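Local coordinates for protein endonuclease and methylase LlaGI (Lactococcus lactis, PDB 5FFJ) that recognises a specific DNA sequence and, as a Type ISP restriction-modification enzyme, probably methylates adenine and cleaves DNA after ATP-driven translocation, although this construct lacks the nuclease, at residues 924-928 and 1031-1035; 945-949 and 1016-1021; 950-954 and 963-968. One frame throughout, in Å; residues are numbered along the deposited sequence.

Interaction 1: residues 924-928 and 1031-1035; sequences SYIDS and DWINQ. With nucleotides of chain B.
Two irregular segments lie side by side here. The chain makes a short 3-10 turn beginning at Ser-924, and Asp-927 and Ser-928 have extended backbone angles (phi/psi -132/104 and -157/145); residues 1031-1035 form a loop without regular structure, in which Asn-1034 takes a left-handed conformation (55/41). The CA atoms of Ile-926 and Trp-1032 are 7.1 Å apart, those of Asp-927 and Ile-1033 6.5 Å.

The packing is apolar at one end. Tyr-925 (chi1 p) brings CE1 to 4.3 Å from CZ3 of Trp-1032, which meets the tyrosine ring at its edge, and Ile-926 CG2 rests 3.8 Å from Ile-1033 CD1. At the other end, Asp-927 (chi1 t) points toward the loop, and Asn-1034 ND2 donates a hydrogen bond of 2.9 Å to its OD2. The same carboxylate forms salt bridges with Lys-1258 and Lys-1259.

Both serines turn to the DNA backbone of chain B. Ser-924 OG makes a weak 3.0 Å hydrogen bond to OP1 of DC10, and Ser-928 OG lies 3.2 Å from OP1 of DC9. The arrangement is that of a loop leaving the central strand 915-922 of a methyltransferase sheet, backed by a loop about a hundred residues later in the chain and meeting DNA phosphates.

Interaction 2: residues 945-949 and 1016-1021; sequences LYIFN and ILNIDW
Residues 945-949 are the middle of strand 944-951, in regular beta conformation, with Tyr-946 pointing toward the loop 1016-1021, Phe-948 sideways and Ile-947 away. The loop curls back on itself between helix 1003-1012 and strand 1022-1024. Its closest CA approach to the strand is 7.8 Å, Ile-1016 to Tyr-946, and the contact is made mainly by side chains.

Ile-1016 (chi1 p) sets its CD1 over a face of the Tyr-946 ring, 4.0 Å from the centroid and only 7° off the normal, a CH-pi contact. Its carbonyl also fixes the loop's shape, since Trp-1021 NE1 donates a 2.8 Å hydrogen bond to Ile-1016 O. Leu-1017 and Asn-1018 carry the chain round the turn. Ile-1019 (chi1 and chi2 m) points back toward the strand, its CD1 4.2 Å from CZ of Phe-948 (chi1 t). After the exposed Asp-1020 comes Trp-1021 (chi1 m, chi2 109°), whose indole packs against Tyr-946. CB of Tyr-946 (chi1 m) lies over the indole, 4.0 Å from the centroid of its six-membered ring, and Tyr-946 CD2 approaches Trp-1021 CE2 to 3.5 Å. The ring planes meet obliquely, at 54°. The edge of the Trp-1021 indole brings CH2 to 4.5 Å from Phe-948 CB and CZ3 to 3.8 Å from Ile-947 O.

Tyr-946 also stacks with His-993 of neighbouring strand 991-996. This is a loop packed over one face of a sheet with the strand order 3-2-1-4-5-7-6 of the class I methyltransferase fold, here extended by strands 991-996 and 1022-1024.

Interaction 3: residues 950-954 and 963-968; sequences LRGDQ and KEGGKI. With nucleotides of chain B; nucleotides of chain C.
A classic beta bulge lies in the weakly bonded last part of strand 944-951 of the methyltransferase-like sheet: Leu-950 and Arg-951 both face Ile-977, and Arg-951 adopts positive phi (55/-143). The chain then turns through Gly-952 (82/33) to meet the end of helix 959-964 and the glycine-rich turn after it. The segments run 106° apart, with the CA atoms of Gly-952 and Lys-967 4.6 Å from each other.

Glu-964 is the hub. Its OE2 accepts hydrogen bonds from Arg-951 NE (2.8 Å) and NH2 (2.6 Å) in a salt bridge, while OE1 accepts one from the backbone N of Asp-953 (2.9 Å). A single carboxylate thus ties the helix end to both side chain and backbone of the turn. Arg-951 (chi1 to chi3 all m) folds over to make this bridge, and its NH1 forms a second one with Asp-999. Gly-965 (89/-144) ends the helix. Gly-952 packs so tightly that a CB there would sit 2.5 Å from Gly-966 O.

Gln-954 points toward the turn, its CG 3.5 Å from CG of Lys-967, and its amide end lies close to the base of DC13 of chain C. Lys-967, alongside, binds the major-groove edge of a guanine, as expected for sequence recognition: NZ donates hydrogen bonds to N7 (3.0 Å) and O6 (a very short 2.4 Å) of DG12 of chain B.

How the interactions relate
Strand 944-951 connects the three contacts. Interactions 2 and 3 use successive parts of it, with centres 18 Å apart, whereas interaction 1 packs on the face of the strand turned away from the 1016-1021 loop: Ile-926 CD1 lies 3.6 Å from Ile-947 CG2, and Trp-1032 CZ3 lies 3.7 Å from Ile-947 CG1. Ile-947 thus joins interaction 1 to interaction 2. Interactions 1 and 3 do not touch, their nearest atoms being about 6 Å apart, yet both meet the DNA, the first at the phosphates of chain B and the third at base edges. Interaction 2 stays back, its nearest atom about 11 Å from the nucleic acid.

Interaction 1: residues 924-928 and 1031-1035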
loop_
_atom_site.group_PDB
_atom_site.type_symbol
_atom_site.label_atom_id
_atom_site.label_comp_id
_atom_site.label_asym_id
_atom_site.label_seq_id
_atom_site.Cartn_x
_atom_site.Cartn_y
_atom_site.Cartn_z
ATOM N N SER A 924 -16.738 12.162 -3.858
ATOM C CA SER A 924 -17.282 11.767 -5.156
ATOM C C SER A 924 -18.792 11.964 -5.226
ATOM O O SER A 924 -19.316 12.445 -6.232
ATOM C CB SER A 924 -16.946 10.303 -5.453
ATOM O OG SER A 924 -17.560 9.437 -4.514
ATOM N N TYR A 925 -19.481 11.607 -4.148
ATOM C CA TYR A 925 -20.940 11.590 -4.134
ATOM C C TYR A 925 -21.567 12.955 -4.413
ATOM O O TYR A 925 -22.753 13.031 -4.735
ATOM C CB TYR A 925 -21.444 11.073 -2.788
ATOM C CG TYR A 925 -21.157 12.008 -1.643
ATOM C CD1 TYR A 925 -22.043 13.027 -1.319
ATOM C CD2 TYR A 925 -20.000 11.878 -0.889
ATOM C CE1 TYR A 925 -21.785 13.887 -0.281
ATOM C CE2 TYR A 925 -19.736 12.733 0.153
ATOM C CZ TYR A 925 -20.631 13.735 0.453
ATOM O OH TYR A 925 -20.369 14.588 1.491
ATOM N N ILE A 926 -20.786 14.024 -4.277
ATOM C CA ILE A 926 -21.291 15.372 -4.530
ATOM C C ILE A 926 -21.820 15.459 -5.956
ATOM O O ILE A 926 -22.965 15.852 -6.185
ATOM C CB ILE A 926 -20.205 16.448 -4.318
ATOM C CG1 ILE A 926 -19.677 16.393 -2.884
ATOM C CG2 ILE A 926 -20.765 17.841 -4.609
ATOM C CD1 ILE A 926 -18.499 17.306 -2.625
ATOM N N ASP A 927 -20.969 15.091 -6.908
ATOM C CA ASP A 927 -21.365 14.985 -8.306
ATOM C C ASP A 927 -20.862 13.656 -8.851
ATOM O O ASP A 927 -19.673 13.486 -9.122
ATOM C CB ASP A 927 -20.818 16.156 -9.124
ATOM C CG ASP A 927 -21.654 16.450 -10.359
ATOM O OD1 ASP A 927 -22.898 16.358 -10.274
ATOM O OD2 ASP A 927 -21.067 16.780 -11.411
ATOM N N SER A 928 -21.782 12.713 -8.997
ATOM C CA SER A 928 -21.443 11.346 -9.360
ATOM C C SER A 928 -22.646 10.668 -9.996
ATOM O O SER A 928 -23.786 10.923 -9.610
ATOM C CB SER A 928 -20.976 10.565 -8.129
ATOM O OG SER A 928 -20.921 9.173 -8.385
ATOM N N ASP A 1031 -29.458 16.257 -8.782
ATOM C CA ASP A 1031 -28.122 16.824 -8.928
ATOM C C ASP A 1031 -28.008 18.138 -8.159
ATOM O O ASP A 1031 -28.840 19.034 -8.312
ATOM C CB ASP A 1031 -27.784 17.050 -10.407
ATOM C CG ASP A 1031 -27.562 15.755 -11.164
ATOM O OD1 ASP A 1031 -27.233 14.735 -10.525
ATOM O OD2 ASP A 1031 -27.703 15.763 -12.404
ATOM N N TRP A 1032 -26.971 18.243 -7.334
ATOM C CA TRP A 1032 -26.712 19.455 -6.566
ATOM C C TRP A 1032 -25.950 20.485 -7.397
ATOM O O TRP A 1032 -26.308 21.663 -7.419
ATOM C CB TRP A 1032 -25.926 19.123 -5.295
ATOM C CG TRP A 1032 -26.692 18.289 -4.316
ATOM C CD1 TRP A 1032 -28.029 18.028 -4.334
ATOM C CD2 TRP A 1032 -26.164 17.601 -3.176
ATOM N NE1 TRP A 1032 -28.370 17.224 -3.273
ATOM C CE2 TRP A 1032 -27.242 16.947 -2.547
ATOM C CE3 TRP A 1032 -24.887 17.477 -2.625
ATOM C CZ2 TRP A 1032 -27.080 16.182 -1.398
ATOM C CZ3 TRP A 1032 -24.729 16.716 -1.484
ATOM C CH2 TRP A 1032 -25.818 16.079 -0.883
ATOM N N ILE A 1033 -24.900 20.031 -8.080
ATOM C CA ILE A 1033 -24.059 20.913 -8.886
ATOM C C ILE A 1033 -23.953 20.440 -10.335
ATOM O O ILE A 1033 -24.229 19.278 -10.644
ATOM C CB ILE A 1033 -22.643 21.030 -8.293
ATOM C CG1 ILE A 1033 -22.001 19.649 -8.126
ATOM C CG2 ILE A 1033 -22.696 21.751 -6.955
ATOM C CD1 ILE A 1033 -20.498 19.710 -7.878
ATOM N N ASN A 1034 -23.543 21.354 -11.212
ATOM C CA ASN A 1034 -23.469 21.086 -12.642
ATOM C C ASN A 1034 -24.816 20.597 -13.152
ATOM O O ASN A 1034 -24.888 19.676 -13.964
ATOM C CB ASN A 1034 -22.376 20.061 -12.946
ATOM C CG ASN A 1034 -21.018 20.489 -12.432
ATOM O OD1 ASN A 1034 -20.546 21.590 -12.720
ATOM N ND2 ASN A 1034 -20.382 19.618 -11.657
ATOM N N GLN A 1035 -25.883 21.218 -12.655
ATOM C CA GLN A 1035 -27.241 20.833 -13.019
ATOM C C GLN A 1035 -27.469 21.008 -14.514
ATOM O O GLN A 1035 -26.847 21.859 -15.150
ATOM C CB GLN A 1035 -28.261 21.652 -12.226
ATOM C CG GLN A 1035 -28.134 21.480 -10.717
ATOM C CD GLN A 1035 -29.261 22.140 -9.946
ATOM O OE1 GLN A 1035 -30.043 22.913 -10.502
ATOM N NE2 GLN A 1035 -29.349 21.837 -8.653
ATOM P P DC B 9 -19.711 7.255 -10.957
ATOM O OP1 DC B 9 -21.030 6.800 -10.461
ATOM O OP2 DC B 9 -19.612 8.557 -11.653
ATOM O "O5'" DC B 9 -18.650 7.256 -9.753
ATOM C "C5'" DC B 9 -18.607 6.156 -8.838
ATOM C "C4'" DC B 9 -17.192 5.612 -8.685
ATOM O "O4'" DC B 9 -16.793 4.917 -9.905
ATOM C "C3'" DC B 9 -16.107 6.669 -8.431
ATOM O "O3'" DC B 9 -15.279 6.281 -7.338
ATOM C "C2'" DC B 9 -15.338 6.711 -9.749
ATOM C "C1'" DC B 9 -15.462 5.273 -10.211
ATOM N N1 DC B 9 -15.206 5.048 -11.687
ATOM C C2 DC B 9 -14.378 3.992 -12.100
ATOM O O2 DC B 9 -13.862 3.256 -11.250
ATOM N N3 DC B 9 -14.163 3.805 -13.428
ATOM C C4 DC B 9 -14.733 4.616 -14.321
ATOM N N4 DC B 9 -14.493 4.390 -15.620
ATOM C C5 DC B 9 -15.576 5.692 -13.921
ATOM C C6 DC B 9 -15.784 5.869 -12.610
ATOM P P DC B 10 -14.429 7.382 -6.534
ATOM O OP1 DC B 10 -15.184 7.695 -5.297
ATOM O OP2 DC B 10 -14.096 8.483 -7.468
ATOM O "O5'" DC B 10 -13.075 6.612 -6.163
ATOM C "C5'" DC B 10 -13.121 5.487 -5.295
ATOM C "C4'" DC B 10 -12.284 4.337 -5.834
ATOM O "O4'" DC B 10 -12.475 4.220 -7.275
ATOM C "C3'" DC B 10 -10.774 4.486 -5.615
ATOM O "O3'" DC B 10 -10.231 3.306 -5.020
ATOM C "C2'" DC B 10 -10.223 4.735 -7.016
ATOM C "C1'" DC B 10 -11.226 4.014 -7.897
ATOM N N1 DC B 10 -11.283 4.539 -9.301
ATOM C C2 DC B 10 -10.781 3.776 -10.368
ATOM O O2 DC B 10 -10.296 2.659 -10.144
ATOM N N3 DC B 10 -10.845 4.288 -11.625
ATOM C C4 DC B 10 -11.375 5.498 -11.827
ATOM N N4 DC B 10 -11.419 5.967 -13.079
ATOM C C5 DC B 10 -11.884 6.281 -10.755
ATOM C C6 DC B 10 -11.816 5.770 -9.525
#

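Interaction 2: residues 945-949 and 1016-1021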
loop_
_atom_site.group_PDB
_atom_site.type_symbol
_atom_site.label_atom_id
_atom_site.label_comp_id
_atom_site.label_asym_id
_atom_site.label_seq_id
_atom_site.Cartn_x
_atom_site.Cartn_y
_atom_site.Cartn_z
ATOM N N LEU A 945 -27.530 20.232 5.576
ATOM C CA LEU A 945 -26.311 19.543 5.173
ATOM C C LEU A 945 -25.327 20.525 4.557
ATOM O O LEU A 945 -25.582 21.078 3.487
ATOM C CB LEU A 945 -26.630 18.421 4.181
ATOM C CG LEU A 945 -27.426 17.255 4.766
ATOM N N TYR A 946 -24.209 20.752 5.245
ATOM C CA TYR A 946 -23.144 21.581 4.696
ATOM C C TYR A 946 -22.093 20.691 4.040
ATOM O O TYR A 946 -21.470 19.858 4.702
ATOM C CB TYR A 946 -22.496 22.456 5.772
ATOM C CG TYR A 946 -23.473 23.241 6.625
ATOM C CD1 TYR A 946 -24.130 22.648 7.697
ATOM C CD2 TYR A 946 -23.727 24.581 6.362
ATOM C CE1 TYR A 946 -25.018 23.367 8.477
ATOM C CE2 TYR A 946 -24.613 25.307 7.138
ATOM C CZ TYR A 946 -25.255 24.696 8.192
ATOM O OH TYR A 946 -26.136 25.416 8.964
ATOM N N ILE A 947 -21.913 20.871 2.734
ATOM C CA ILE A 947 -20.940 20.101 1.967
ATOM C C ILE A 947 -19.757 20.985 1.576
ATOM O O ILE A 947 -19.898 21.905 0.768
ATOM C CB ILE A 947 -21.570 19.502 0.690
ATOM C CG1 ILE A 947 -22.915 18.840 1.005
ATOM C CG2 ILE A 947 -20.621 18.504 0.045
ATOM C CD1 ILE A 947 -22.835 17.702 2.004
ATOM N N PHE A 948 -18.595 20.698 2.155
ATOM C CA PHE A 948 -17.376 21.447 1.867
ATOM C C PHE A 948 -16.490 20.648 0.919
ATOM O O PHE A 948 -15.826 19.698 1.333
ATOM C CB PHE A 948 -16.623 21.765 3.165
ATOM C CG PHE A 948 -15.584 22.856 3.034
ATOM C CD1 PHE A 948 -15.511 23.653 1.899
ATOM C CD2 PHE A 948 -14.677 23.080 4.055
ATOM C CE1 PHE A 948 -14.557 24.649 1.790
ATOM C CE2 PHE A 948 -13.719 24.074 3.951
ATOM C CZ PHE A 948 -13.660 24.858 2.819
ATOM N N ASN A 949 -16.490 21.030 -0.354
ATOM C CA ASN A 949 -15.719 20.313 -1.362
ATOM C C ASN A 949 -14.264 20.765 -1.374
ATOM O O ASN A 949 -13.954 21.885 -1.782
ATOM C CB ASN A 949 -16.345 20.508 -2.744
ATOM C CG ASN A 949 -15.739 19.594 -3.795
ATOM O OD1 ASN A 949 -14.953 18.700 -3.482
ATOM N ND2 ASN A 949 -16.113 19.812 -5.049
ATOM N N ILE A 1016 -17.665 26.070 10.177
ATOM C CA ILE A 1016 -18.584 26.249 9.055
ATOM C C ILE A 1016 -19.449 27.502 9.190
ATOM O O ILE A 1016 -20.252 27.806 8.309
ATOM C CB ILE A 1016 -19.506 25.018 8.897
ATOM C CG1 ILE A 1016 -20.236 24.695 10.208
ATOM C CG2 ILE A 1016 -18.697 23.817 8.417
ATOM C CD1 ILE A 1016 -21.706 24.998 10.168
ATOM N N LEU A 1017 -19.284 28.226 10.292
ATOM C CA LEU A 1017 -19.986 29.490 10.484
ATOM C C LEU A 1017 -19.376 30.583 9.613
ATOM O O LEU A 1017 -20.059 31.529 9.217
ATOM C CB LEU A 1017 -19.946 29.911 11.956
ATOM C CG LEU A 1017 -20.978 29.301 12.911
ATOM C CD1 LEU A 1017 -21.133 27.801 12.710
ATOM C CD2 LEU A 1017 -20.581 29.602 14.350
ATOM N N ASN A 1018 -18.089 30.438 9.308
ATOM C CA ASN A 1018 -17.333 31.480 8.619
ATOM C C ASN A 1018 -17.208 31.266 7.109
ATOM O O ASN A 1018 -16.564 32.059 6.419
ATOM C CB ASN A 1018 -15.938 31.589 9.238
ATOM C CG ASN A 1018 -15.971 32.150 10.648
ATOM O OD1 ASN A 1018 -15.855 33.358 10.849
ATOM N ND2 ASN A 1018 -16.139 31.273 11.631
ATOM N N ILE A 1019 -17.830 30.208 6.597
ATOM C CA ILE A 1019 -17.804 29.923 5.165
ATOM C C ILE A 1019 -18.988 30.569 4.450
ATOM O O ILE A 1019 -20.117 30.529 4.940
ATOM C CB ILE A 1019 -17.828 28.402 4.885
ATOM C CG1 ILE A 1019 -16.573 27.727 5.450
ATOM C CG2 ILE A 1019 -17.956 28.125 3.386
ATOM C CD1 ILE A 1019 -15.269 28.158 4.796
ATOM N N ASP A 1020 -18.720 31.158 3.288
ATOM C CA ASP A 1020 -19.780 31.663 2.427
ATOM C C ASP A 1020 -20.433 30.488 1.707
ATOM O O ASP A 1020 -19.887 29.961 0.736
ATOM C CB ASP A 1020 -19.231 32.677 1.420
ATOM C CG ASP A 1020 -20.329 33.428 0.680
ATOM O OD1 ASP A 1020 -21.441 32.878 0.525
ATOM O OD2 ASP A 1020 -20.079 34.573 0.252
ATOM N N TRP A 1021 -21.604 30.081 2.188
ATOM C CA TRP A 1021 -22.313 28.941 1.620
ATOM C C TRP A 1021 -23.180 29.348 0.438
ATOM O O TRP A 1021 -23.642 30.487 0.356
ATOM C CB TRP A 1021 -23.187 28.270 2.679
ATOM C CG TRP A 1021 -22.419 27.755 3.841
ATOM C CD1 TRP A 1021 -22.411 28.258 5.106
ATOM C CD2 TRP A 1021 -21.532 26.631 3.850
ATOM N NE1 TRP A 1021 -21.576 27.516 5.906
ATOM C CE2 TRP A 1021 -21.026 26.510 5.156
ATOM C CE3 TRP A 1021 -21.122 25.714 2.878
ATOM C CZ2 TRP A 1021 -20.127 25.510 5.516
ATOM C CZ3 TRP A 1021 -20.230 24.721 3.237
ATOM C CH2 TRP A 1021 -19.742 24.628 4.546
#

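Interaction 3: residues 950-954 and 963-968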
loop_
_atom_site.group_PDB
_atom_site.type_symbol
_atom_site.label_atom_id
_atom_site.label_comp_id
_atom_site.label_asym_id
_atom_site.label_seq_id
_atom_site.Cartn_x
_atom_site.Cartn_y
_atom_site.Cartn_z
ATOM N N LEU A 950 -13.379 19.883 -0.921
ATOM C CA LEU A 950 -11.955 20.187 -0.818
ATOM C C LEU A 950 -11.186 19.802 -2.085
ATOM O O LEU A 950 -9.968 19.980 -2.154
ATOM C CB LEU A 950 -11.356 19.468 0.397
ATOM C CG LEU A 950 -11.256 20.253 1.710
ATOM C CD1 LEU A 950 -12.442 21.179 1.928
ATOM C CD2 LEU A 950 -11.140 19.287 2.874
ATOM N N ARG A 951 -11.902 19.280 -3.079
ATOM C CA ARG A 951 -11.299 18.898 -4.354
ATOM C C ARG A 951 -10.142 17.918 -4.137
ATOM O O ARG A 951 -10.214 17.049 -3.266
ATOM C CB ARG A 951 -10.820 20.144 -5.106
ATOM C CG ARG A 951 -11.882 21.228 -5.261
ATOM C CD ARG A 951 -12.982 20.807 -6.222
ATOM N NE ARG A 951 -12.460 20.546 -7.562
ATOM C CZ ARG A 951 -12.277 21.476 -8.495
ATOM N NH1 ARG A 951 -12.568 22.748 -8.249
ATOM N NH2 ARG A 951 -11.796 21.134 -9.682
ATOM N N GLY A 952 -9.085 18.051 -4.932
ATOM C CA GLY A 952 -7.878 17.271 -4.731
ATOM C C GLY A 952 -7.963 15.874 -5.319
ATOM O O GLY A 952 -7.386 14.931 -4.774
ATOM N N ASP A 953 -8.681 15.739 -6.433
ATOM C CA ASP A 953 -8.820 14.451 -7.118
ATOM C C ASP A 953 -7.714 14.287 -8.152
ATOM O O ASP A 953 -7.734 14.941 -9.196
ATOM C CB ASP A 953 -10.193 14.334 -7.795
ATOM C CG ASP A 953 -10.425 12.966 -8.420
ATOM O OD1 ASP A 953 -9.689 12.017 -8.079
ATOM O OD2 ASP A 953 -11.353 12.841 -9.246
ATOM N N GLN A 954 -6.756 13.410 -7.858
ATOM C CA GLN A 954 -5.599 13.206 -8.724
ATOM C C GLN A 954 -5.634 11.846 -9.426
ATOM O O GLN A 954 -4.596 11.239 -9.692
ATOM C CB GLN A 954 -4.309 13.373 -7.912
ATOM C CG GLN A 954 -4.103 14.791 -7.395
ATOM C CD GLN A 954 -4.138 15.828 -8.504
ATOM O OE1 GLN A 954 -4.780 16.873 -8.378
ATOM N NE2 GLN A 954 -3.448 15.541 -9.603
ATOM N N LYS A 963 -6.573 22.031 -11.893
ATOM C CA LYS A 963 -7.686 22.696 -11.219
ATOM C C LYS A 963 -7.974 22.058 -9.863
ATOM O O LYS A 963 -8.258 22.759 -8.890
ATOM C CB LYS A 963 -8.949 22.662 -12.086
ATOM C CG LYS A 963 -8.868 23.497 -13.356
ATOM C CD LYS A 963 -10.245 23.959 -13.809
ATOM C CE LYS A 963 -10.269 24.271 -15.298
ATOM N NZ LYS A 963 -10.258 23.032 -16.128
ATOM N N GLU A 964 -7.904 20.732 -9.798
ATOM C CA GLU A 964 -8.148 20.011 -8.552
ATOM C C GLU A 964 -7.160 20.448 -7.476
ATOM O O GLU A 964 -7.555 20.944 -6.422
ATOM C CB GLU A 964 -8.053 18.501 -8.774
ATOM C CG GLU A 964 -9.229 17.920 -9.543
ATOM C CD GLU A 964 -10.529 18.000 -8.771
ATOM O OE1 GLU A 964 -10.567 17.530 -7.613
ATOM O OE2 GLU A 964 -11.512 18.539 -9.322
ATOM N N GLY A 965 -5.875 20.257 -7.751
ATOM C CA GLY A 965 -4.827 20.772 -6.889
ATOM C C GLY A 965 -4.405 19.833 -5.777
ATOM O O GLY A 965 -4.378 18.614 -5.950
ATOM N N GLY A 966 -4.079 20.417 -4.628
ATOM C CA GLY A 966 -3.512 19.685 -3.509
ATOM C C GLY A 966 -4.359 18.540 -2.991
ATOM O O GLY A 966 -5.588 18.617 -2.961
ATOM N N LYS A 967 -3.683 17.474 -2.578
ATOM C CA LYS A 967 -4.330 16.317 -1.971
ATOM C C LYS A 967 -4.314 16.454 -0.450
ATOM O O LYS A 967 -3.246 16.496 0.161
ATOM C CB LYS A 967 -3.630 15.025 -2.401
ATOM C CG LYS A 967 -3.523 14.858 -3.914
ATOM C CD LYS A 967 -2.670 13.659 -4.300
ATOM C CE LYS A 967 -1.199 13.916 -4.028
ATOM N NZ LYS A 967 -0.332 12.976 -4.785
ATOM N N ILE A 968 -5.498 16.532 0.152
ATOM C CA ILE A 968 -5.634 16.787 1.587
ATOM C C ILE A 968 -4.839 15.818 2.466
ATOM O O ILE A 968 -4.287 16.217 3.491
ATOM C CB ILE A 968 -7.116 16.725 2.020
ATOM C CG1 ILE A 968 -7.884 17.921 1.449
ATOM C CG2 ILE A 968 -7.236 16.688 3.547
ATOM C CD1 ILE A 968 -7.558 19.246 2.112
ATOM P P DG B 12 -5.145 6.083 -3.156
ATOM O OP1 DG B 12 -6.107 7.114 -3.598
ATOM O OP2 DG B 12 -4.981 4.836 -3.939
ATOM O "O5'" DG B 12 -3.729 6.819 -3.055
ATOM C "C5'" DG B 12 -2.624 6.155 -2.456
ATOM C "C4'" DG B 12 -1.965 5.209 -3.435
ATOM O "O4'" DG B 12 -1.709 5.914 -4.676
ATOM C "C3'" DG B 12 -0.611 4.685 -2.997
ATOM O "O3'" DG B 12 -0.335 3.421 -3.622
ATOM C "C2'" DG B 12 0.320 5.806 -3.449
ATOM C "C1'" DG B 12 -0.344 6.304 -4.738
ATOM N N9 DG B 12 -0.279 7.760 -4.945
ATOM C C8 DG B 12 -0.263 8.753 -3.989
ATOM N N7 DG B 12 -0.203 9.960 -4.492
ATOM C C5 DG B 12 -0.181 9.754 -5.867
ATOM C C6 DG B 12 -0.121 10.688 -6.932
ATOM O O6 DG B 12 -0.074 11.924 -6.872
ATOM N N1 DG B 12 -0.120 10.052 -8.172
ATOM C C2 DG B 12 -0.168 8.691 -8.356
ATOM N N2 DG B 12 -0.161 8.259 -9.620
ATOM N N3 DG B 12 -0.224 7.811 -7.369
ATOM C C4 DG B 12 -0.226 8.408 -6.158
ATOM P P DC C 13 0.566 13.674 -17.715
ATOM O OP1 DC C 13 0.896 13.356 -19.124
ATOM O OP2 DC C 13 -0.148 14.931 -17.410
ATOM O "O5'" DC C 13 -0.290 12.470 -17.103
ATOM C "C5'" DC C 13 0.346 11.225 -16.803
ATOM C "C4'" DC C 13 -0.558 10.328 -15.980
ATOM O "O4'" DC C 13 -0.300 10.544 -14.557
ATOM C "C3'" DC C 13 -2.054 10.579 -16.162
ATOM O "O3'" DC C 13 -2.774 9.356 -16.117
ATOM C "C2'" DC C 13 -2.374 11.475 -14.980
ATOM C "C1'" DC C 13 -1.524 10.821 -13.910
ATOM N N1 DC C 13 -1.274 11.650 -12.675
ATOM C C2 DC C 13 -0.773 11.025 -11.527
ATOM O O2 DC C 13 -0.533 9.812 -11.559
ATOM N N3 DC C 13 -0.557 11.767 -10.412
ATOM C C4 DC C 13 -0.830 13.072 -10.417
ATOM N N4 DC C 13 -0.599 13.763 -9.296
ATOM C C5 DC C 13 -1.347 13.728 -11.573
ATOM C C6 DC C 13 -1.556 12.987 -12.667
#